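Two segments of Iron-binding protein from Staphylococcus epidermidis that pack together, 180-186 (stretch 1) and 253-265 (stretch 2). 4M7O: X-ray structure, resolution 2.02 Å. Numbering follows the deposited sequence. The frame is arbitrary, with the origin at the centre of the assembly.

Stretch 1, residues 180-186: TFFNDML
Stretch 2 253-265: DGDEVSRPGPRID

The two stretches belong to one chain and pack without any hydrogen bond or salt bridge between them. Van der Waals contact, mostly apolar, holds them, burying 301 Å² in total. Phe181 and Ser258 have the nearest CA atoms across the stretches, 6.5 Å apart.

Thr180 has extended backbone angles (-125/158) and caps the helix that begins at Phe181 and continues past Leu186. Its chi1 is p, and OG1 accepts from Asn183 N at 3.1 Å. It does not touch stretch 2.

Phe181 starts the helix (-64/-44), and its CA-to-CB bond points toward stretch 2. Chi1 is -146°, between wells, and chi2 is -49°. Ser258 O lies over one face of the ring, 3.8 Å from Phe181 CE2. Phe181 CE2 is 4.2 Å from Pro260 CB, and Phe181 CZ is 4.1 Å from Ile264 CG2. The ring thus touches the residue just after one short helix, the loop, and the start of the next helix. Pro260 has angles -77/59. Gly261 to Ile264 form a type I turn, and Ile264 (chi1 p, chi2 t) directs its CA-to-CB bond toward stretch 1.

The CA-to-CB bond of Phe182 (-61/-33) points sideways, but the end of the side chain comes nearer with chi1 m and chi2 -49°. Gly254 CA and Val257 CG2 lie at the ring edge. Phe182 CZ is 3.5 Å from Gly254 CA, and Phe182 CE1 is 3.8 Å from Val257 CG2. Glycine suits this place: an ideal CB on Gly254 would lie 2.9 Å from Phe182 CZ, a clash. Phe182 CE1 also reaches Ser258 CB at 3.7 Å.

Gly254 to Val257 are helical. Asp253 caps them, its OD1 accepting a weak bond from Glu256 N at 3.3 Å. Ser258 follows the helix at -99/16, with chi1 p. Its OG donates to Gly254 O at 2.7 Å, so the hydroxyl is satisfied within its own stretch while CB serves the apolar contact.

Asn183 and Asp184, both with chi1 t, are out of reach of stretch 2. Asp184 N donates to Thr180 O at 3.0 Å, continuing the helix.

Met185 is selenomethionine, one turn after Phe181, and its N donates to Phe181 O at 3.1 Å. Its CA-to-CB bond points toward stretch 2. Chi1 is m, chi2 t and chi3 -113°. The long side chain brings Met185 CE to 3.5 Å from Ser258 CB, and its SE lies 4.2 Å from Val257 O.

Leu186 (chi1 m, chi2 t) is buried but makes no contact with stretch 2.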

# COMPACT_ATOMS: atom_id res chain seq x y z
N THR A 180 5.69 -4.07 9.11
CA THR A 180 4.63 -3.38 8.39
C THR A 180 5.23 -2.47 7.34
O THR A 180 6.38 -2.05 7.45
CB THR A 180 3.75 -2.52 9.31
OG1 THR A 180 4.56 -1.52 9.93
CG2 THR A 180 3.05 -3.39 10.38
N PHE A 181 4.42 -2.14 6.34
CA PHE A 181 4.86 -1.28 5.26
C PHE A 181 5.19 0.10 5.81
O PHE A 181 6.22 0.68 5.47
CB PHE A 181 3.80 -1.20 4.16
CG PHE A 181 4.38 -1.07 2.78
CD1 PHE A 181 5.35 -0.13 2.52
CD2 PHE A 181 3.99 -1.91 1.76
CE1 PHE A 181 5.90 0.00 1.25
CE2 PHE A 181 4.54 -1.79 0.49
CZ PHE A 181 5.50 -0.83 0.24
N PHE A 182 4.33 0.62 6.68
CA PHE A 182 4.61 1.92 7.27
C PHE A 182 5.90 1.92 8.06
O PHE A 182 6.60 2.93 8.11
CB PHE A 182 3.45 2.39 8.14
CG PHE A 182 2.16 2.54 7.38
CD1 PHE A 182 2.13 3.24 6.18
CD2 PHE A 182 0.98 1.97 7.85
CE1 PHE A 182 0.94 3.37 5.45
CE2 PHE A 182 -0.21 2.10 7.13
CZ PHE A 182 -0.22 2.80 5.94
N ASN A 183 6.24 0.79 8.68
CA ASN A 183 7.48 0.74 9.47
C ASN A 183 8.70 0.72 8.58
O ASN A 183 9.70 1.37 8.89
CB ASN A 183 7.52 -0.43 10.45
CG ASN A 183 8.82 -0.48 11.23
OD1 ASN A 183 8.99 0.25 12.21
ND2 ASN A 183 9.75 -1.33 10.80
N ASP A 184 8.62 -0.00 7.46
CA ASP A 184 9.76 -0.06 6.55
C ASP A 184 10.02 1.30 5.94
O ASP A 184 11.18 1.70 5.76
CB ASP A 184 9.55 -1.10 5.46
CG ASP A 184 10.78 -1.27 4.58
OD1 ASP A 184 11.90 -1.37 5.13
OD2 ASP A 184 10.64 -1.29 3.34
N MSE A 185 8.95 2.04 5.64
CA MSE A 185 9.09 3.38 5.09
C MSE A 185 9.83 4.29 6.08
O MSE A 185 10.79 4.96 5.72
CB MSE A 185 7.74 3.97 4.69
CG MSE A 185 7.06 3.22 3.55
SE MSE A 185 5.44 4.12 2.95
CE MSE A 185 4.14 2.82 3.53
N LEU A 186 9.38 4.28 7.33
CA LEU A 186 10.07 5.00 8.40
C LEU A 186 11.55 4.67 8.44
O LEU A 186 12.39 5.58 8.53
CB LEU A 186 9.44 4.69 9.76
CG LEU A 186 8.04 5.25 9.99
CD1 LEU A 186 7.50 4.84 11.37
CD2 LEU A 186 8.07 6.76 9.84
N ASP A 253 -3.39 9.06 3.49
CA ASP A 253 -4.27 7.95 3.09
C ASP A 253 -3.40 6.71 2.98
O ASP A 253 -2.70 6.51 1.97
CB ASP A 253 -4.96 8.23 1.75
CG ASP A 253 -6.01 7.18 1.39
OD1 ASP A 253 -5.81 5.97 1.64
OD2 ASP A 253 -7.06 7.57 0.83
N GLY A 254 -3.45 5.87 4.01
CA GLY A 254 -2.51 4.77 4.17
C GLY A 254 -2.53 3.81 3.02
O GLY A 254 -1.47 3.32 2.58
N ASP A 255 -3.73 3.53 2.52
CA ASP A 255 -3.89 2.63 1.38
C ASP A 255 -3.27 3.21 0.10
O ASP A 255 -2.73 2.47 -0.71
CB ASP A 255 -5.37 2.28 1.16
CG ASP A 255 -5.93 1.39 2.26
OD1 ASP A 255 -5.14 0.73 2.99
OD2 ASP A 255 -7.18 1.33 2.40
N GLU A 256 -3.35 4.52 -0.07
CA GLU A 256 -2.67 5.15 -1.20
C GLU A 256 -1.15 5.14 -1.04
O GLU A 256 -0.44 4.61 -1.90
CB GLU A 256 -3.18 6.57 -1.44
CG GLU A 256 -4.52 6.63 -2.13
CD GLU A 256 -4.55 5.85 -3.44
OE1 GLU A 256 -5.38 4.92 -3.55
OE2 GLU A 256 -3.75 6.16 -4.35
N VAL A 257 -0.63 5.69 0.05
CA VAL A 257 0.82 5.78 0.16
C VAL A 257 1.53 4.43 0.22
O VAL A 257 2.67 4.32 -0.22
CB VAL A 257 1.28 6.67 1.34
CG1 VAL A 257 0.56 7.98 1.30
CG2 VAL A 257 1.04 5.97 2.64
N SER A 258 0.85 3.42 0.75
CA SER A 258 1.49 2.11 0.86
C SER A 258 1.08 1.17 -0.27
O SER A 258 1.29 -0.04 -0.18
CB SER A 258 1.20 1.47 2.23
OG SER A 258 -0.13 1.01 2.33
N ARG A 259 0.51 1.71 -1.34
CA ARG A 259 0.11 0.86 -2.46
C ARG A 259 1.36 0.21 -3.05
O ARG A 259 2.27 0.91 -3.51
CB ARG A 259 -0.62 1.65 -3.55
CG ARG A 259 -1.05 0.77 -4.73
CD ARG A 259 -1.78 1.58 -5.79
NE ARG A 259 -3.05 2.12 -5.31
CZ ARG A 259 -3.97 2.68 -6.11
NH1 ARG A 259 -3.74 2.79 -7.42
NH2 ARG A 259 -5.11 3.13 -5.60
N PRO A 260 1.41 -1.14 -3.03
CA PRO A 260 2.64 -1.81 -3.46
C PRO A 260 2.80 -1.84 -4.99
O PRO A 260 2.90 -2.92 -5.58
CB PRO A 260 2.47 -3.24 -2.91
CG PRO A 260 0.95 -3.43 -2.84
CD PRO A 260 0.43 -2.08 -2.43
N GLY A 261 2.84 -0.66 -5.61
CA GLY A 261 3.02 -0.57 -7.05
C GLY A 261 4.23 0.25 -7.46
O GLY A 261 5.07 0.60 -6.63
N PRO A 262 4.32 0.58 -8.75
CA PRO A 262 5.46 1.31 -9.29
C PRO A 262 5.57 2.74 -8.79
O PRO A 262 6.61 3.36 -9.00
CB PRO A 262 5.18 1.32 -10.80
CG PRO A 262 4.28 0.12 -11.01
CD PRO A 262 3.40 0.14 -9.81
N ARG A 263 4.53 3.27 -8.14
CA ARG A 263 4.59 4.66 -7.66
C ARG A 263 4.84 4.78 -6.15
O ARG A 263 4.52 5.80 -5.55
CB ARG A 263 3.34 5.44 -8.10
CG ARG A 263 3.14 5.52 -9.63
CD ARG A 263 1.83 6.23 -10.00
NE ARG A 263 0.66 5.50 -9.52
CZ ARG A 263 -0.41 6.06 -8.96
NH1 ARG A 263 -0.47 7.38 -8.80
NH2 ARG A 263 -1.42 5.31 -8.55
N ILE A 264 5.45 3.75 -5.54
CA ILE A 264 5.77 3.80 -4.11
C ILE A 264 6.66 4.97 -3.72
O ILE A 264 6.67 5.38 -2.56
CB ILE A 264 6.52 2.56 -3.61
CG1 ILE A 264 7.46 2.02 -4.68
CG2 ILE A 264 5.55 1.50 -3.11
CD1 ILE A 264 8.38 0.95 -4.18
N ASP A 265 7.46 5.47 -4.66
CA ASP A 265 8.34 6.59 -4.35
C ASP A 265 7.51 7.82 -3.98
O ASP A 265 7.90 8.61 -3.11
CB ASP A 265 9.28 6.91 -5.51
CG ASP A 265 8.55 7.45 -6.73
OD1 ASP A 265 7.77 6.69 -7.33
OD2 ASP A 265 8.75 8.63 -7.08